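Local coordinates for cytochrome P450 (Rhodococcus erythropolis, PDB 3WEC), which is a heme-dependent monooxygenase that hydroxylates the quinoline nitrogen of an aurachin RE precursor, a step that confers antibiotic activity on these alkaloids, at residues I385-P390 and L405-S410; A138-E143 and S379-S384; L44-V49 and A323-L328; L294-P299 and D340-T345; G113-A118 and R226-V231. All blocks are in the same frame, centred on the assembly; numbering follows the deposited sequence.

Interaction 1: residues I385-P390 and L405-S410; sequences IEVAEP and LSVAVS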
# COMPACT_ATOMS: atom_id res chain seq x y z
N ILE A 385 -0.13 -10.63 22.76
CA ILE A 385 1.04 -10.36 21.93
C ILE A 385 1.73 -9.12 22.48
O ILE A 385 1.09 -8.15 22.88
CB ILE A 385 0.73 -10.30 20.40
CG1 ILE A 385 1.09 -8.95 19.78
CG2 ILE A 385 -0.69 -10.74 20.06
CD1 ILE A 385 2.41 -9.00 19.03
N GLU A 386 3.05 -9.17 22.55
CA GLU A 386 3.83 -8.00 22.93
C GLU A 386 5.06 -7.84 22.05
O GLU A 386 5.85 -8.78 21.88
CB GLU A 386 4.20 -8.07 24.40
CG GLU A 386 4.63 -9.45 24.84
CD GLU A 386 4.14 -9.82 26.23
OE1 GLU A 386 4.75 -9.35 27.21
OE2 GLU A 386 3.16 -10.60 26.32
N VAL A 387 5.23 -6.65 21.51
CA VAL A 387 6.39 -6.34 20.68
C VAL A 387 7.41 -5.54 21.49
O VAL A 387 7.04 -4.72 22.34
CB VAL A 387 5.98 -5.61 19.37
CG1 VAL A 387 4.77 -6.29 18.73
CG2 VAL A 387 5.70 -4.13 19.61
N ALA A 388 8.70 -5.79 21.26
CA ALA A 388 9.72 -5.07 21.99
C ALA A 388 9.84 -3.64 21.46
O ALA A 388 9.92 -3.43 20.25
CB ALA A 388 11.06 -5.81 21.93
N GLU A 389 9.82 -2.68 22.38
CA GLU A 389 9.94 -1.24 22.09
C GLU A 389 11.40 -0.82 22.40
O GLU A 389 12.03 -1.39 23.30
CB GLU A 389 8.96 -0.46 22.98
CG GLU A 389 7.50 -0.91 22.94
CD GLU A 389 6.69 -0.30 21.79
OE1 GLU A 389 5.48 -0.57 21.71
OE2 GLU A 389 7.24 0.45 20.97
N PRO A 390 11.94 0.19 21.66
CA PRO A 390 11.30 0.98 20.60
C PRO A 390 11.34 0.31 19.25
O PRO A 390 12.16 -0.59 19.00
CB PRO A 390 12.14 2.25 20.55
CG PRO A 390 13.50 1.81 20.97
CD PRO A 390 13.29 0.71 21.98
N LEU A 405 11.05 -6.77 13.95
CA LEU A 405 10.02 -6.83 15.00
C LEU A 405 10.21 -8.07 15.85
O LEU A 405 10.23 -9.19 15.32
CB LEU A 405 8.61 -6.78 14.37
CG LEU A 405 7.41 -6.36 15.24
CD1 LEU A 405 7.52 -4.91 15.73
CD2 LEU A 405 6.12 -6.57 14.46
N SER A 406 10.44 -7.89 17.15
CA SER A 406 10.49 -9.01 18.09
C SER A 406 9.17 -9.09 18.80
O SER A 406 8.75 -8.12 19.42
CB SER A 406 11.60 -8.83 19.11
OG SER A 406 12.62 -8.13 18.46
N VAL A 407 8.51 -10.23 18.70
CA VAL A 407 7.22 -10.37 19.36
C VAL A 407 7.23 -11.55 20.29
O VAL A 407 7.68 -12.64 19.94
CB VAL A 407 6.00 -10.40 18.38
CG1 VAL A 407 6.37 -9.91 16.99
CG2 VAL A 407 5.36 -11.77 18.31
N ALA A 408 6.75 -11.30 21.50
CA ALA A 408 6.46 -12.37 22.44
C ALA A 408 4.98 -12.66 22.32
O ALA A 408 4.16 -11.77 22.13
CB ALA A 408 6.84 -11.98 23.85
N VAL A 409 4.66 -13.93 22.46
CA VAL A 409 3.36 -14.43 22.14
C VAL A 409 3.00 -15.48 23.20
O VAL A 409 3.89 -16.11 23.77
CB VAL A 409 3.45 -15.05 20.74
CG1 VAL A 409 3.69 -16.56 20.83
CG2 VAL A 409 2.21 -14.71 19.94
N SER A 410 1.70 -15.66 23.46
CA SER A 410 1.25 -16.61 24.50
C SER A 410 -0.11 -17.25 24.14
O SER A 410 -1.00 -16.57 23.60
CB SER A 410 1.20 -15.90 25.86
OG SER A 410 0.21 -16.46 26.68
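With chi1 at 42°, the CG of E386 lies between its backbone N and carbonyl carbon, and from there it meets A408, CG to CB 3.5 Å. A small partner such as A408 suits this place, since the glutamate aliphatic chain can lie over it while OE2 turns back to a weak hydrogen bond with S384 of its own strand. L405 is turned the other way, CG anti to the backbone N (chi1 -160°), and its CD1 reaches V387 CB at 4.0 Å. The two strands pair antiparallel and form the small two-stranded sheet that follows helix 364-381 near the C terminus. E386 and A408 are its hydrogen-bonded pair: E386 N donates to A408 O at 2.9 Å, and A408 N returns a bond to E386 O at 2.7 Å. Beyond the strand, A388 N adds a third bond to S406 O at 3.0 Å. I385, V387, V407 and V409 share the other face; branched apolar chains suit it, since I385 and V387 are buried. I385 CD1 touches V407 CB at 3.9 Å. On this side I385 and L405 pack on L266 of helix 240-271, and V407 on A148 of helix 148-153.

Interaction 2: residues A138-E143 and S379-S384; sequences AVRHLE and SQRYRS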
# COMPACT_ATOMS: atom_id res chain seq x y z
N ALA A 138 1.36 -18.40 8.86
CA ALA A 138 2.09 -17.20 9.30
C ALA A 138 1.84 -16.98 10.79
O ALA A 138 2.79 -16.79 11.57
CB ALA A 138 1.67 -15.97 8.51
N VAL A 139 0.57 -17.02 11.17
CA VAL A 139 0.18 -16.87 12.56
C VAL A 139 0.91 -17.91 13.40
O VAL A 139 1.38 -17.59 14.49
CB VAL A 139 -1.36 -16.86 12.73
CG1 VAL A 139 -1.81 -17.47 14.05
CG2 VAL A 139 -1.87 -15.45 12.61
N ARG A 140 1.06 -19.12 12.85
CA ARG A 140 1.82 -20.21 13.48
C ARG A 140 3.33 -19.94 13.58
O ARG A 140 3.96 -20.27 14.57
CB ARG A 140 1.55 -21.54 12.74
CG ARG A 140 2.50 -22.67 13.09
CD ARG A 140 2.10 -23.98 12.40
NE ARG A 140 0.90 -24.57 13.00
CZ ARG A 140 0.86 -25.18 14.19
NH1 ARG A 140 1.94 -25.29 14.94
NH2 ARG A 140 -0.29 -25.67 14.64
N HIS A 141 3.90 -19.34 12.53
CA HIS A 141 5.34 -19.01 12.49
C HIS A 141 5.76 -17.98 13.54
O HIS A 141 6.90 -18.01 14.03
CB HIS A 141 5.75 -18.60 11.08
CG HIS A 141 7.23 -18.80 10.77
ND1 HIS A 141 8.15 -19.11 11.72
CD2 HIS A 141 7.94 -18.67 9.56
CE1 HIS A 141 9.37 -19.21 11.15
NE2 HIS A 141 9.24 -18.95 9.83
N LEU A 142 4.83 -17.11 13.92
CA LEU A 142 5.02 -16.09 14.97
C LEU A 142 5.59 -16.55 16.33
O LEU A 142 6.28 -15.76 16.97
CB LEU A 142 3.72 -15.30 15.22
CG LEU A 142 3.45 -13.87 14.77
CD1 LEU A 142 2.82 -13.12 15.93
CD2 LEU A 142 4.69 -13.10 14.33
N GLU A 143 5.31 -17.78 16.78
CA GLU A 143 5.85 -18.22 18.06
C GLU A 143 7.31 -18.65 18.04
O GLU A 143 7.92 -18.81 19.09
CB GLU A 143 4.96 -19.28 18.78
CG GLU A 143 4.70 -20.59 18.05
CD GLU A 143 3.78 -21.51 18.85
OE1 GLU A 143 3.11 -22.37 18.23
OE2 GLU A 143 3.69 -21.38 20.09
N SER A 379 -6.01 -14.19 16.98
CA SER A 379 -6.78 -14.03 18.20
C SER A 379 -7.28 -15.36 18.70
O SER A 379 -7.44 -15.52 19.89
CB SER A 379 -7.98 -13.11 17.96
OG SER A 379 -8.73 -13.56 16.83
N GLN A 380 -7.51 -16.30 17.79
CA GLN A 380 -7.93 -17.66 18.18
C GLN A 380 -6.75 -18.44 18.77
O GLN A 380 -6.91 -19.13 19.74
CB GLN A 380 -8.56 -18.40 17.00
CG GLN A 380 -9.92 -17.85 16.56
CD GLN A 380 -10.59 -18.67 15.45
OE1 GLN A 380 -9.95 -19.17 14.52
NE2 GLN A 380 -11.91 -18.80 15.54
N ARG A 381 -5.56 -18.27 18.20
CA ARG A 381 -4.35 -18.94 18.67
C ARG A 381 -3.70 -18.36 19.97
O ARG A 381 -3.17 -19.10 20.79
CB ARG A 381 -3.32 -18.93 17.54
CG ARG A 381 -2.14 -19.84 17.82
CD ARG A 381 -1.31 -20.23 16.60
NE ARG A 381 -0.40 -21.25 17.10
CZ ARG A 381 -0.71 -22.55 17.18
NH1 ARG A 381 -1.86 -23.00 16.69
NH2 ARG A 381 0.17 -23.39 17.69
N TYR A 382 -3.74 -17.03 20.13
CA TYR A 382 -2.93 -16.36 21.17
C TYR A 382 -3.76 -15.51 22.11
O TYR A 382 -4.69 -14.83 21.70
CB TYR A 382 -1.78 -15.52 20.53
CG TYR A 382 -0.83 -16.31 19.64
CD1 TYR A 382 -0.09 -17.37 20.17
CD2 TYR A 382 -0.67 -16.02 18.27
CE1 TYR A 382 0.77 -18.12 19.38
CE2 TYR A 382 0.19 -16.77 17.46
CZ TYR A 382 0.90 -17.83 18.04
OH TYR A 382 1.77 -18.61 17.33
N ARG A 383 -3.42 -15.56 23.40
CA ARG A 383 -4.09 -14.71 24.41
C ARG A 383 -3.47 -13.30 24.48
O ARG A 383 -4.19 -12.33 24.75
CB ARG A 383 -4.15 -15.38 25.80
CG ARG A 383 -3.01 -15.03 26.78
CD ARG A 383 -3.48 -14.77 28.23
NE ARG A 383 -4.66 -15.55 28.59
CZ ARG A 383 -5.92 -15.18 28.35
NH1 ARG A 383 -6.18 -14.02 27.76
NH2 ARG A 383 -6.92 -15.97 28.69
N SER A 384 -2.16 -13.20 24.26
CA SER A 384 -1.47 -11.91 24.30
C SER A 384 -0.38 -11.84 23.23
O SER A 384 0.17 -12.87 22.79
CB SER A 384 -0.87 -11.67 25.69
OG SER A 384 0.28 -12.48 25.87
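The ring of Y382 has V139 O in its plane at one edge and, over the centre of one face, the CG of R381, 3.6 Å above the plane. That edge carries the hydroxyl, and Y382 OH donates to V139 O at 3.0 Å, tying the loop after helix 364-381 to the backbone of helix 128-141. The guanidinium of R381 is met in its plane by E143 OE1 and by Y382 OH, the latter through a weak bond from NE. Its NH2 makes a salt bridge with E143 OE1 at 3.2 Å, nearly straight at 166°, although the carboxylate and guanidinium planes stand 73° apart. An extended arginine suits this span: its CD passes V139 CG1 at 3.8 Å before the charge reaches E143. R140 brings a like charge close, its NH2 3.7 Å from R381 NH1, with R381 CZ over one face of the R140 guanidinium; E143 probably offsets part of that repulsion. These two helices, D and L in P450 nomenclature, belong to the helical core of the fold. V139 also packs on F374 and L378 of helix 364-381, L142 on helix 148-153, and Y382 and E143 on V409 of strand 407-410.

Interaction 3: residues L44-V49 and A323-L328; sequences LGAWIV and AVMVLL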
# COMPACT_ATOMS: atom_id res chain seq x y z
N LEU A 44 9.60 21.53 0.00
CA LEU A 44 10.38 20.43 -0.52
C LEU A 44 9.96 20.46 -1.99
O LEU A 44 10.81 20.42 -2.89
CB LEU A 44 10.02 19.08 0.14
CG LEU A 44 10.82 17.80 -0.19
CD1 LEU A 44 12.32 18.01 -0.01
CD2 LEU A 44 10.32 16.61 0.62
N GLY A 45 8.64 20.57 -2.20
CA GLY A 45 8.04 20.72 -3.53
C GLY A 45 6.52 20.80 -3.54
O GLY A 45 5.94 21.80 -3.94
N ALA A 46 5.88 19.73 -3.08
CA ALA A 46 4.42 19.58 -3.17
C ALA A 46 3.60 20.30 -2.09
O ALA A 46 4.14 20.77 -1.09
CB ALA A 46 4.08 18.10 -3.17
N TRP A 47 2.29 20.38 -2.30
CA TRP A 47 1.33 20.76 -1.27
C TRP A 47 1.11 19.61 -0.33
O TRP A 47 1.23 18.45 -0.72
CB TRP A 47 0.02 21.14 -1.94
CG TRP A 47 0.17 22.44 -2.67
CD1 TRP A 47 0.62 22.64 -3.98
CD2 TRP A 47 -0.04 23.79 -2.13
NE1 TRP A 47 0.67 23.97 -4.28
CE2 TRP A 47 0.28 24.72 -3.22
CE3 TRP A 47 -0.48 24.29 -0.91
CZ2 TRP A 47 0.17 26.11 -3.06
CZ3 TRP A 47 -0.58 25.69 -0.76
CH2 TRP A 47 -0.27 26.57 -1.81
N ILE A 48 0.78 19.92 0.92
CA ILE A 48 0.50 18.90 1.95
C ILE A 48 -0.89 19.15 2.50
O ILE A 48 -1.21 20.27 2.85
CB ILE A 48 1.53 18.93 3.10
CG1 ILE A 48 2.97 19.02 2.57
CG2 ILE A 48 1.40 17.71 4.00
CD1 ILE A 48 3.47 17.84 1.74
N VAL A 49 -1.72 18.11 2.56
CA VAL A 49 -3.12 18.28 2.96
C VAL A 49 -3.45 17.36 4.15
O VAL A 49 -3.19 16.15 4.07
CB VAL A 49 -4.08 17.98 1.79
CG1 VAL A 49 -5.53 17.97 2.26
CG2 VAL A 49 -3.90 19.00 0.67
N ALA A 323 2.01 19.29 -7.55
CA ALA A 323 1.86 18.02 -6.84
C ALA A 323 1.22 18.27 -5.48
O ALA A 323 1.51 19.26 -4.81
CB ALA A 323 3.22 17.37 -6.67
N VAL A 324 0.32 17.37 -5.09
CA VAL A 324 -0.42 17.46 -3.85
C VAL A 324 -0.28 16.12 -3.14
O VAL A 324 -0.58 15.06 -3.70
CB VAL A 324 -1.91 17.76 -4.09
CG1 VAL A 324 -2.71 17.66 -2.79
CG2 VAL A 324 -2.08 19.14 -4.72
N MET A 325 0.22 16.19 -1.92
CA MET A 325 0.45 15.06 -1.07
C MET A 325 -0.74 14.96 -0.13
O MET A 325 -0.96 15.84 0.70
CB MET A 325 1.70 15.37 -0.24
CG MET A 325 2.69 14.25 -0.19
SD MET A 325 3.38 13.98 -1.82
CE MET A 325 4.96 14.78 -1.54
N VAL A 326 -1.52 13.90 -0.24
CA VAL A 326 -2.71 13.79 0.59
C VAL A 326 -2.41 12.94 1.82
O VAL A 326 -2.13 11.75 1.68
CB VAL A 326 -3.90 13.20 -0.20
CG1 VAL A 326 -5.07 12.92 0.73
CG2 VAL A 326 -4.32 14.16 -1.30
N LEU A 327 -2.46 13.53 3.02
CA LEU A 327 -2.11 12.79 4.25
C LEU A 327 -3.24 11.93 4.78
O LEU A 327 -3.97 12.33 5.69
CB LEU A 327 -1.66 13.73 5.37
CG LEU A 327 -0.19 14.05 5.64
CD1 LEU A 327 0.74 13.91 4.44
CD2 LEU A 327 -0.14 15.44 6.22
N LEU A 328 -3.39 10.76 4.19
CA LEU A 328 -4.36 9.76 4.60
C LEU A 328 -4.32 9.50 6.10
O LEU A 328 -5.38 9.40 6.74
CB LEU A 328 -4.08 8.46 3.84
CG LEU A 328 -3.87 8.46 2.32
CD1 LEU A 328 -3.61 7.03 1.90
CD2 LEU A 328 -5.10 8.97 1.57
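A46-V49 and A323-L327 run parallel, the strand axes 25° apart and 4.6 Å at closest approach, joined by W47 N to A323 O, M325 N to W47 O, V49 N to M325 O and L327 N to V49 O. The side chains of 47-49 and 324-326 alternate between the faces. On one, I48 and M325 lie side by side and point the same way, I48 CD1 against M325 CB at 3.6 Å. Just past the paired residues, L327 CD2 meets I48 CG2 at 3.5 Å. Methionine suits its spot because its flexible chain, bent at chi2 (66°) and again at chi3, can bring CE to A46 CB at 3.8 Å; the M325 side chain is about 5 Å from the bound aurachin intermediate. A46 itself is small enough to sit close to A323, CB to CB 3.7 Å. On the other face, V49 CG2 touches V324 CG1 at 3.9 Å, and W47 CB lies 4.0 Å from V324 CG2. The indole leads off from the pair, with A323 O near its plane at the edge, and its NE1 bonds to OD2 of D322. The strands are neighbours in the five-stranded mixed sheet of the P450 fold: strand 39-41 lies beyond 47-49, and strand 303-307, with the heme-binding R305, beyond 323-326. Helix 52-60 packs on V49 and V326, helix 73-81 on A323 and M325.

Interaction 4: residues L294-P299 and D340-T345; sequences LRFEPP and DTFSVT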
# COMPACT_ATOMS: atom_id res chain seq x y z
N LEU A 294 -6.26 -0.30 10.14
CA LEU A 294 -5.90 0.36 8.88
C LEU A 294 -6.11 1.87 9.00
O LEU A 294 -5.33 2.65 8.41
CB LEU A 294 -6.69 -0.20 7.69
CG LEU A 294 -6.27 -1.52 7.03
CD1 LEU A 294 -7.40 -2.08 6.20
CD2 LEU A 294 -5.05 -1.44 6.15
N ARG A 295 -7.13 2.25 9.78
CA ARG A 295 -7.40 3.66 10.10
C ARG A 295 -6.34 4.26 11.05
O ARG A 295 -5.78 5.32 10.75
CB ARG A 295 -8.80 3.87 10.69
CG ARG A 295 -9.14 5.34 10.81
CD ARG A 295 -10.30 5.63 11.77
NE ARG A 295 -10.09 5.24 13.17
CZ ARG A 295 -9.42 5.95 14.09
NH1 ARG A 295 -8.82 7.10 13.80
NH2 ARG A 295 -9.36 5.51 15.34
N PHE A 296 -6.11 3.59 12.18
CA PHE A 296 -5.16 4.01 13.23
C PHE A 296 -3.71 3.94 12.77
O PHE A 296 -2.91 4.78 13.14
CB PHE A 296 -5.35 3.12 14.49
CG PHE A 296 -4.70 3.66 15.73
CD1 PHE A 296 -5.25 4.73 16.42
CD2 PHE A 296 -3.55 3.07 16.24
CE1 PHE A 296 -4.65 5.21 17.60
CE2 PHE A 296 -2.94 3.56 17.40
CZ PHE A 296 -3.50 4.62 18.10
N GLU A 297 -3.36 2.91 12.02
CA GLU A 297 -1.98 2.78 11.58
C GLU A 297 -1.93 2.35 10.11
O GLU A 297 -1.64 1.19 9.82
CB GLU A 297 -1.20 1.78 12.45
CG GLU A 297 -0.85 2.26 13.86
CD GLU A 297 0.37 3.15 13.93
OE1 GLU A 297 0.87 3.59 12.87
OE2 GLU A 297 0.83 3.47 15.06
N PRO A 298 -2.20 3.28 9.18
CA PRO A 298 -2.29 2.91 7.76
C PRO A 298 -0.92 2.60 7.22
O PRO A 298 0.07 3.12 7.75
CB PRO A 298 -2.90 4.17 7.10
CG PRO A 298 -3.11 5.17 8.20
CD PRO A 298 -2.29 4.74 9.38
N PRO A 299 -0.81 1.71 6.22
CA PRO A 299 0.55 1.40 5.77
C PRO A 299 1.10 2.51 4.86
O PRO A 299 2.34 2.72 4.80
CB PRO A 299 0.38 0.07 5.02
CG PRO A 299 -1.03 0.12 4.52
CD PRO A 299 -1.83 0.88 5.55
N ASP A 340 -8.07 9.61 18.00
CA ASP A 340 -6.74 9.24 18.50
C ASP A 340 -6.80 7.98 19.39
O ASP A 340 -5.76 7.47 19.83
CB ASP A 340 -6.02 10.42 19.18
CG ASP A 340 -5.36 11.38 18.17
OD1 ASP A 340 -5.48 12.60 18.34
OD2 ASP A 340 -4.73 10.96 17.19
N THR A 341 -8.02 7.48 19.64
CA THR A 341 -8.23 6.23 20.40
C THR A 341 -8.39 5.07 19.44
O THR A 341 -9.21 5.11 18.49
CB THR A 341 -9.43 6.30 21.37
OG1 THR A 341 -9.23 7.34 22.34
CG2 THR A 341 -9.61 4.96 22.12
N PHE A 342 -7.59 4.04 19.67
CA PHE A 342 -7.71 2.84 18.92
C PHE A 342 -8.83 2.05 19.57
O PHE A 342 -8.70 1.62 20.73
CB PHE A 342 -6.38 2.05 18.85
CG PHE A 342 -6.50 0.69 18.16
CD1 PHE A 342 -6.47 -0.48 18.90
CD2 PHE A 342 -6.60 0.60 16.77
CE1 PHE A 342 -6.57 -1.71 18.27
CE2 PHE A 342 -6.67 -0.63 16.14
CZ PHE A 342 -6.67 -1.79 16.89
N SER A 343 -9.93 1.89 18.84
CA SER A 343 -11.08 1.12 19.33
C SER A 343 -11.60 0.19 18.25
O SER A 343 -12.01 0.63 17.19
CB SER A 343 -12.19 2.04 19.84
OG SER A 343 -13.37 1.29 20.13
N VAL A 344 -11.57 -1.11 18.54
CA VAL A 344 -11.99 -2.14 17.60
C VAL A 344 -13.51 -2.31 17.67
O VAL A 344 -14.10 -3.12 16.95
CB VAL A 344 -11.31 -3.49 17.95
CG1 VAL A 344 -11.92 -4.62 17.16
CG2 VAL A 344 -9.82 -3.43 17.70
N THR A 345 -14.16 -1.55 18.54
CA THR A 345 -15.61 -1.67 18.61
C THR A 345 -16.37 -0.54 17.91
O THR A 345 -17.59 -0.53 17.91
CB THR A 345 -16.11 -1.90 20.05
OG1 THR A 345 -15.56 -0.90 20.91
CG2 THR A 345 -15.69 -3.28 20.53
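F296 and F342 form the tight part of this contact, which joins the end of helix 286-296, helix K of the P450 fold, to the meander that leads toward the heme cysteine. F342 CB stands over the centre of the F296 ring, 3.6 Å from its centroid and only 5° off the normal, a close CH-pi contact. The rings themselves are oblique, their planes at 55°, and F342 CD2 reaches F296 CB at 3.6 Å. Phenylalanine suits both places: one ring offers a flat face, while the other fills the buried side toward T268 and Q275. Toward solvent the contact loosens. D340 and T341 are exposed, their CB atoms point away from the helix, and they approach it through backbone atoms, D340 O lying at the edge of the F296 ring. The carboxylate of D340 turns to R333. R295 belongs with E292 to the ExxR motif, and their salt bridge helps fix its guanidinium, whose NH1 also bonds to G339 O and N332 O. R295 CG is anti to the backbone N (chi1 -171°) and the chain bends at chi3; at its end NH2 lies 3.2 Å from T341 O, a carbonyl that accepts a hydrogen bond from R346 NH1.

Interaction 5: residues G113-A118 and R226-V231; sequences GLVSDA and RRLSEV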
# COMPACT_ATOMS: atom_id res chain seq x y z
N GLY A 113 -10.98 -1.07 -15.96
CA GLY A 113 -12.08 -1.95 -16.26
C GLY A 113 -11.64 -3.34 -16.67
O GLY A 113 -12.17 -4.33 -16.17
N LEU A 114 -10.66 -3.41 -17.56
CA LEU A 114 -10.18 -4.69 -18.04
C LEU A 114 -9.47 -5.44 -16.88
O LEU A 114 -9.77 -6.59 -16.62
CB LEU A 114 -9.21 -4.49 -19.23
CG LEU A 114 -9.83 -3.86 -20.47
CD1 LEU A 114 -8.82 -3.53 -21.58
CD2 LEU A 114 -10.93 -4.77 -20.98
N VAL A 115 -8.62 -4.74 -16.16
CA VAL A 115 -7.86 -5.36 -15.09
C VAL A 115 -8.78 -5.82 -13.94
O VAL A 115 -8.74 -6.99 -13.56
CB VAL A 115 -6.76 -4.42 -14.61
CG1 VAL A 115 -6.14 -4.92 -13.33
CG2 VAL A 115 -5.71 -4.24 -15.70
N SER A 116 -9.65 -4.95 -13.45
CA SER A 116 -10.49 -5.34 -12.33
C SER A 116 -11.47 -6.44 -12.67
O SER A 116 -11.95 -7.12 -11.77
CB SER A 116 -11.27 -4.15 -11.79
OG SER A 116 -12.01 -3.56 -12.83
N ASP A 117 -11.80 -6.59 -13.96
CA ASP A 117 -12.70 -7.69 -14.36
C ASP A 117 -11.92 -9.03 -14.14
O ASP A 117 -12.38 -9.95 -13.45
CB ASP A 117 -13.23 -7.48 -15.81
CG ASP A 117 -14.03 -8.66 -16.33
OD1 ASP A 117 -13.93 -9.75 -15.74
OD2 ASP A 117 -14.82 -8.50 -17.32
N ALA A 118 -10.69 -9.09 -14.65
CA ALA A 118 -9.88 -10.28 -14.43
C ALA A 118 -9.53 -10.47 -12.96
O ALA A 118 -9.38 -11.61 -12.49
CB ALA A 118 -8.63 -10.20 -15.26
N ARG A 226 -3.36 -15.66 -16.54
CA ARG A 226 -4.13 -16.26 -17.62
C ARG A 226 -5.39 -15.41 -17.85
O ARG A 226 -5.70 -15.07 -18.97
CB ARG A 226 -4.48 -17.73 -17.33
CG ARG A 226 -4.99 -18.48 -18.56
CD ARG A 226 -5.89 -19.65 -18.17
NE ARG A 226 -5.17 -20.92 -18.14
CZ ARG A 226 -5.54 -21.98 -17.42
NH1 ARG A 226 -6.63 -21.91 -16.66
NH2 ARG A 226 -4.84 -23.12 -17.45
N ARG A 227 -6.09 -15.02 -16.79
CA ARG A 227 -7.34 -14.28 -16.95
C ARG A 227 -7.16 -12.90 -17.57
O ARG A 227 -8.07 -12.44 -18.25
CB ARG A 227 -8.10 -14.18 -15.64
CG ARG A 227 -8.40 -15.52 -15.05
CD ARG A 227 -9.86 -15.67 -14.72
NE ARG A 227 -10.02 -16.23 -13.38
CZ ARG A 227 -9.79 -17.49 -13.03
NH1 ARG A 227 -9.97 -17.85 -11.77
NH2 ARG A 227 -9.41 -18.41 -13.93
N LEU A 228 -6.00 -12.27 -17.34
CA LEU A 228 -5.62 -10.99 -17.95
C LEU A 228 -5.51 -11.12 -19.47
O LEU A 228 -5.87 -10.19 -20.22
CB LEU A 228 -4.29 -10.47 -17.37
CG LEU A 228 -4.37 -9.79 -15.99
CD1 LEU A 228 -3.01 -9.42 -15.44
CD2 LEU A 228 -5.27 -8.56 -15.97
N SER A 229 -5.00 -12.26 -19.93
CA SER A 229 -5.08 -12.66 -21.36
C SER A 229 -6.53 -12.80 -21.90
O SER A 229 -6.81 -12.32 -23.00
CB SER A 229 -4.33 -13.96 -21.65
OG SER A 229 -3.18 -14.08 -20.84
N GLU A 230 -7.42 -13.48 -21.16
CA GLU A 230 -8.78 -13.80 -21.68
C GLU A 230 -9.79 -12.66 -21.64
O GLU A 230 -10.82 -12.74 -22.29
CB GLU A 230 -9.40 -14.96 -20.92
CG GLU A 230 -8.78 -16.33 -21.18
CD GLU A 230 -9.08 -17.30 -20.04
OE1 GLU A 230 -9.56 -16.84 -18.97
OE2 GLU A 230 -8.83 -18.51 -20.21
N VAL A 231 -9.52 -11.63 -20.84
CA VAL A 231 -10.51 -10.56 -20.65
C VAL A 231 -10.79 -9.78 -21.95
O VAL A 231 -9.86 -9.36 -22.64
CB VAL A 231 -10.19 -9.68 -19.42
CG1 VAL A 231 -8.94 -8.82 -19.63
CG2 VAL A 231 -11.39 -8.83 -19.04
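V231 turns both methyls to the carbonyl of L114, and its CB faces the CB of A118. At chi1 69° its CG1 takes the crowded position between the backbone N and the carbonyl carbon, leaving CG2 anti to N; CG2 is 3.7 Å from L114 O and CG1 3.8 Å. CG2 also rests 3.8 Å from D117 CG. The side chains of D117 and V231 run past one another in opposing senses; the carbon part of the aspartate joins the packing while its oxygens serve other partners, OD1 the NE of R121 and OD2 the NE2 of H233. A118 has only a methyl, and this suits its place in the nearest pair of CA atoms, A118 CA to R227 CA 5.4 Å. Its CB is 3.8 Å from R227 O and equally far from L228 CD2. L228 holds CG anti to its carbonyl carbon (chi1 -79°), and the same CD2 lies 4.4 Å from V115 CG2; it also packs on I243 and T246 of helix 240-271. R227 packs with CB at 4.0 Å from A118 CB, then bends at chi2 and chi3; its NH1 hydrogen-bonds R121 O and its NH2 makes a salt bridge with E222 OE1. No hydrogen bond crosses between the segments. The helices, crossing at 131°, are C and H of the P450 fold, and helix C carries the heme-binding H108 and R112 just ahead of this apolar contact.

Overall arrangement
From the N terminus, residues 44-49 open interaction 3, which closes only at 323-328 and joins two strands of the mixed sheet. Inside that loop lies interaction 5, 113-118 to 226-231, bringing helix 107-121 to helix 224-230. Interaction 2, from 138-143 to 379-384, joins helices 128-141 and 364-381 and crosses both interactions 5 and 3. Interaction 4, from 294-299 to 340-345, ties the end of helix 286-296 to the loop before helix 364-381; it crosses interaction 3 and is nested within interaction 2. Interaction 1 follows them all, pairs the two C-terminal strands and touches interaction 2, where S410 meets R383 and S384. Interactions 1 and 5 lie on opposite sides of the chain's centre, about 41 Å between centres.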